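Local atomic coordinates of uncharacterized protein Tfu_2867 (PDB entry 2QE6), a protein that is uncharacterised but binds S-adenosylmethionine in a Rossmann-like fold and is probably a methyltransferase. Residues V91-T94 against H95-A98; Q206-A209 against R210-E214. The protein carries 1 engineered substitution. One frame throughout, in Å; residues are numbered along the deposited sequence.

In the fold
Each of the two contacts is local, within its own continuous stretch of chain, and they lie on opposite sides of the centre of the molecule, their own centres 29 Å apart and their nearest atoms about 20 Å apart. Contact 1 starts the helix that follows strand 80-84, the first strand of the Rossmann-like sheet; contact 2 lies within helix 203-216, which follows strand 191-197 of the same sheet. S-adenosylmethionine binds between them: the side chain of Thr94 is about 7 Å from it and that of Thr212 about 9 Å. The side chain of Asn93 is also about 4 Å from that of Arg62, which binds S-adenosylmethionine, whereas contact 2 is largely a surface feature.

Contact 1: residues V91-T94 against H95-A98; sequences VQNT and HEVA
Asn93 and Glu96 meet at the start of helix 94-101, in the Rossmann-like fold of this methyltransferase family. Glu96 supplies the return bond of a capping box to the N-cap residue, Asn93, whose own side chain makes no reciprocal bond. It accepts from the backbone N-H: Asn93 N to Glu96 OE1 is 2.7 Å and nearly straight, though the donor stands above the carboxylate plane. Glutamate has the length this needs; chi1 of -69° turns its chain alongside Asn93, and the extension beyond CG carries the carboxylate to that N-H, its plane 43° from the asparagine amide. Asn93 ND2 adds only a weak bond of 3.4 Å to Glu96 OE2, while its OD1 accepts from the backbone N of Thr90. With an alanine in place of Glu96, the backbone N-H of Asn93 would probably lose its acceptor and ND2 its weak partner. The helix then begins with Val97 N and Ala98 N bonded to the carbonyl oxygens of Asn93 and Thr94. The hydroxyl of buried Thr94 is hydrogen-bonded to Asp83 OD2, and His95 ND1 pairs with Tyr109 OH. Over one face of the His95 imidazole lies Glu96 CG, 3.7 Å above the ring plane and offset toward the rim.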
# COMPACT_ATOMS: atom_id res chain seq x y z
N VAL A 91 9.73 -6.22 8.27
CA VAL A 91 10.08 -6.17 9.69
C VAL A 91 9.20 -5.16 10.50
O VAL A 91 9.25 -5.18 11.72
CB VAL A 91 11.61 -5.90 9.87
CG1 VAL A 91 12.45 -7.04 9.20
CG2 VAL A 91 12.00 -4.54 9.31
N GLN A 92 8.42 -4.31 9.82
CA GLN A 92 7.42 -3.41 10.48
C GLN A 92 6.12 -3.35 9.69
O GLN A 92 6.00 -2.56 8.75
CB GLN A 92 7.92 -1.97 10.58
CG GLN A 92 8.85 -1.67 11.73
CD GLN A 92 9.23 -0.19 11.77
OE1 GLN A 92 9.81 0.33 10.81
NE2 GLN A 92 8.90 0.48 12.86
N ASN A 93 5.15 -4.17 10.07
CA ASN A 93 3.89 -4.23 9.34
C ASN A 93 2.86 -3.32 9.99
O ASN A 93 3.01 -2.93 11.17
CB ASN A 93 3.35 -5.66 9.31
CG ASN A 93 4.29 -6.63 8.63
OD1 ASN A 93 4.61 -6.46 7.46
ND2 ASN A 93 4.73 -7.64 9.36
N THR A 94 1.81 -3.04 9.24
CA THR A 94 0.70 -2.16 9.68
C THR A 94 0.19 -2.42 11.07
O THR A 94 0.15 -1.50 11.88
CB THR A 94 -0.44 -2.23 8.69
OG1 THR A 94 0.08 -1.87 7.41
CG2 THR A 94 -1.60 -1.29 9.08
N HIS A 95 -0.18 -3.67 11.36
CA HIS A 95 -0.77 -3.98 12.67
C HIS A 95 0.22 -3.81 13.83
O HIS A 95 -0.16 -3.50 14.98
CB HIS A 95 -1.38 -5.39 12.63
CG HIS A 95 -0.40 -6.50 12.81
ND1 HIS A 95 0.33 -7.04 11.77
CD2 HIS A 95 -0.09 -7.25 13.91
CE1 HIS A 95 1.07 -8.04 12.21
NE2 HIS A 95 0.84 -8.19 13.50
N GLU A 96 1.49 -4.00 13.52
CA GLU A 96 2.57 -3.82 14.49
C GLU A 96 2.73 -2.34 14.81
O GLU A 96 2.80 -1.95 15.95
CB GLU A 96 3.86 -4.43 13.93
CG GLU A 96 3.81 -5.98 13.85
CD GLU A 96 4.83 -6.59 12.86
OE1 GLU A 96 5.57 -5.85 12.18
OE2 GLU A 96 4.85 -7.84 12.77
N VAL A 97 2.78 -1.51 13.79
CA VAL A 97 2.78 -0.07 14.01
C VAL A 97 1.52 0.37 14.76
O VAL A 97 1.61 1.06 15.77
CB VAL A 97 2.86 0.68 12.66
CG1 VAL A 97 3.09 2.15 12.92
CG2 VAL A 97 4.00 0.10 11.85
N ALA A 98 0.35 -0.06 14.28
CA ALA A 98 -0.93 0.37 14.89
C ALA A 98 -0.99 -0.04 16.34
O ALA A 98 -1.36 0.76 17.21
CB ALA A 98 -2.12 -0.21 14.11

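Contact 2: residues Q206-A209 against R210-E214; sequences QKLA and RITRE. With SO4 (sulfate ion), chain C.
Thr212 doubles back on Leu208 one turn earlier in helix 203-216, and its hydroxyl joins its amide in gripping a single carbonyl oxygen. Thr212 OG1 donates to Leu208 O at 2.7 Å from above the carbonyl plane, while Thr212 N reaches the same Leu208 O at 2.9 Å, close to the direction of the C=O bond. A threonine can do this because chi1 of -52° sets OG1 beside its own backbone N, facing the preceding turn; OG1 also bonds a bound 2-methyl-2,4-pentanediol, probably from the crystallisation liquor. Leu208 CD1 lies 3.8 Å from Thr212 OG1, so the leucine branch flanks the hydroxyl. Buried Ala209 keeps the inner side compact with its single methyl; round the helix from it, Ile211 CG1 lies alongside Lys207 O at 3.3 Å.

The exposed side is looser and carries the long polar chains. Arg210 bends at chi2 to form a salt bridge, Arg210 NE to Glu214 OE2 at 2.7 Å, on the anti lone pair of OE2 and close to the guanidinium plane; Arg210 NH2 adds a weak bond to the same oxygen. Gln206 NE2 bonds Asp199 OD2 and, at 3.0 Å, O3 of a sulfate probably also from the liquor. Inward, Leu208 and Ala209 rest on Leu197 of strand 191-197, while Leu208 touches Ile51 and Thr212 touches Tyr169, both in loops.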
# COMPACT_ATOMS: atom_id res chain seq x y z
N GLN A 206 7.85 7.12 -16.02
CA GLN A 206 7.06 6.49 -17.08
C GLN A 206 7.74 5.20 -17.60
O GLN A 206 7.07 4.28 -18.00
CB GLN A 206 6.78 7.44 -18.21
CG GLN A 206 5.64 8.51 -17.94
CD GLN A 206 4.21 7.92 -17.78
OE1 GLN A 206 3.96 6.75 -18.08
NE2 GLN A 206 3.28 8.75 -17.32
N LYS A 207 9.07 5.13 -17.55
CA LYS A 207 9.81 3.91 -17.85
C LYS A 207 9.53 2.84 -16.81
O LYS A 207 9.30 1.70 -17.13
CB LYS A 207 11.31 4.19 -17.93
CG LYS A 207 12.10 3.10 -18.59
CD LYS A 207 13.54 3.59 -18.89
CE LYS A 207 14.27 2.65 -19.79
NZ LYS A 207 15.60 3.22 -20.14
N LEU A 208 9.48 3.23 -15.54
CA LEU A 208 9.12 2.28 -14.48
C LEU A 208 7.66 1.77 -14.62
O LEU A 208 7.38 0.57 -14.56
CB LEU A 208 9.32 2.93 -13.12
CG LEU A 208 8.89 2.01 -12.00
CD1 LEU A 208 9.57 0.64 -12.10
CD2 LEU A 208 9.10 2.74 -10.63
N ALA A 209 6.73 2.68 -14.86
CA ALA A 209 5.34 2.32 -15.18
C ALA A 209 5.25 1.32 -16.36
O ALA A 209 4.50 0.37 -16.27
CB ALA A 209 4.48 3.60 -15.43
N ARG A 210 5.99 1.55 -17.46
CA ARG A 210 6.00 0.64 -18.60
C ARG A 210 6.53 -0.73 -18.20
O ARG A 210 5.90 -1.74 -18.48
CB ARG A 210 6.79 1.23 -19.73
CG ARG A 210 6.75 0.50 -21.08
CD ARG A 210 5.33 0.38 -21.59
NE ARG A 210 5.30 -0.47 -22.73
CZ ARG A 210 5.56 -0.02 -23.95
NH1 ARG A 210 5.98 1.21 -24.09
NH2 ARG A 210 5.55 -0.85 -24.99
N ILE A 211 7.68 -0.79 -17.56
CA ILE A 211 8.22 -2.08 -17.14
C ILE A 211 7.20 -2.82 -16.30
O ILE A 211 7.00 -4.01 -16.49
CB ILE A 211 9.54 -1.91 -16.37
CG1 ILE A 211 10.60 -1.36 -17.34
CG2 ILE A 211 9.95 -3.22 -15.71
CD1 ILE A 211 11.94 -0.97 -16.68
N THR A 212 6.53 -2.11 -15.40
CA THR A 212 5.58 -2.76 -14.48
C THR A 212 4.35 -3.24 -15.29
O THR A 212 3.91 -4.38 -15.17
CB THR A 212 5.16 -1.77 -13.41
OG1 THR A 212 6.35 -1.22 -12.82
CG2 THR A 212 4.29 -2.39 -12.34
N ARG A 213 3.83 -2.37 -16.13
CA ARG A 213 2.69 -2.75 -17.00
C ARG A 213 3.03 -4.00 -17.81
O ARG A 213 2.25 -4.96 -17.86
CB ARG A 213 2.31 -1.60 -17.93
CG ARG A 213 1.27 -1.89 -18.98
CD ARG A 213 -0.09 -2.15 -18.38
NE ARG A 213 -1.16 -1.82 -19.34
CZ ARG A 213 -2.40 -2.31 -19.29
NH1 ARG A 213 -2.77 -3.20 -18.39
NH2 ARG A 213 -3.27 -1.95 -20.21
N GLU A 214 4.17 -3.98 -18.48
CA GLU A 214 4.50 -5.06 -19.42
C GLU A 214 4.77 -6.37 -18.71
O GLU A 214 4.45 -7.44 -19.21
CB GLU A 214 5.71 -4.68 -20.24
CG GLU A 214 5.48 -3.51 -21.20
CD GLU A 214 4.54 -3.82 -22.30
OE1 GLU A 214 4.25 -5.00 -22.53
OE2 GLU A 214 4.10 -2.88 -22.98
S SO4 C . -0.38 7.97 -19.03
O1 SO4 C . 0.03 6.90 -19.96
O2 SO4 C . -1.79 7.72 -18.67
O3 SO4 C . 0.41 7.96 -17.76
O4 SO4 C . -0.23 9.26 -19.76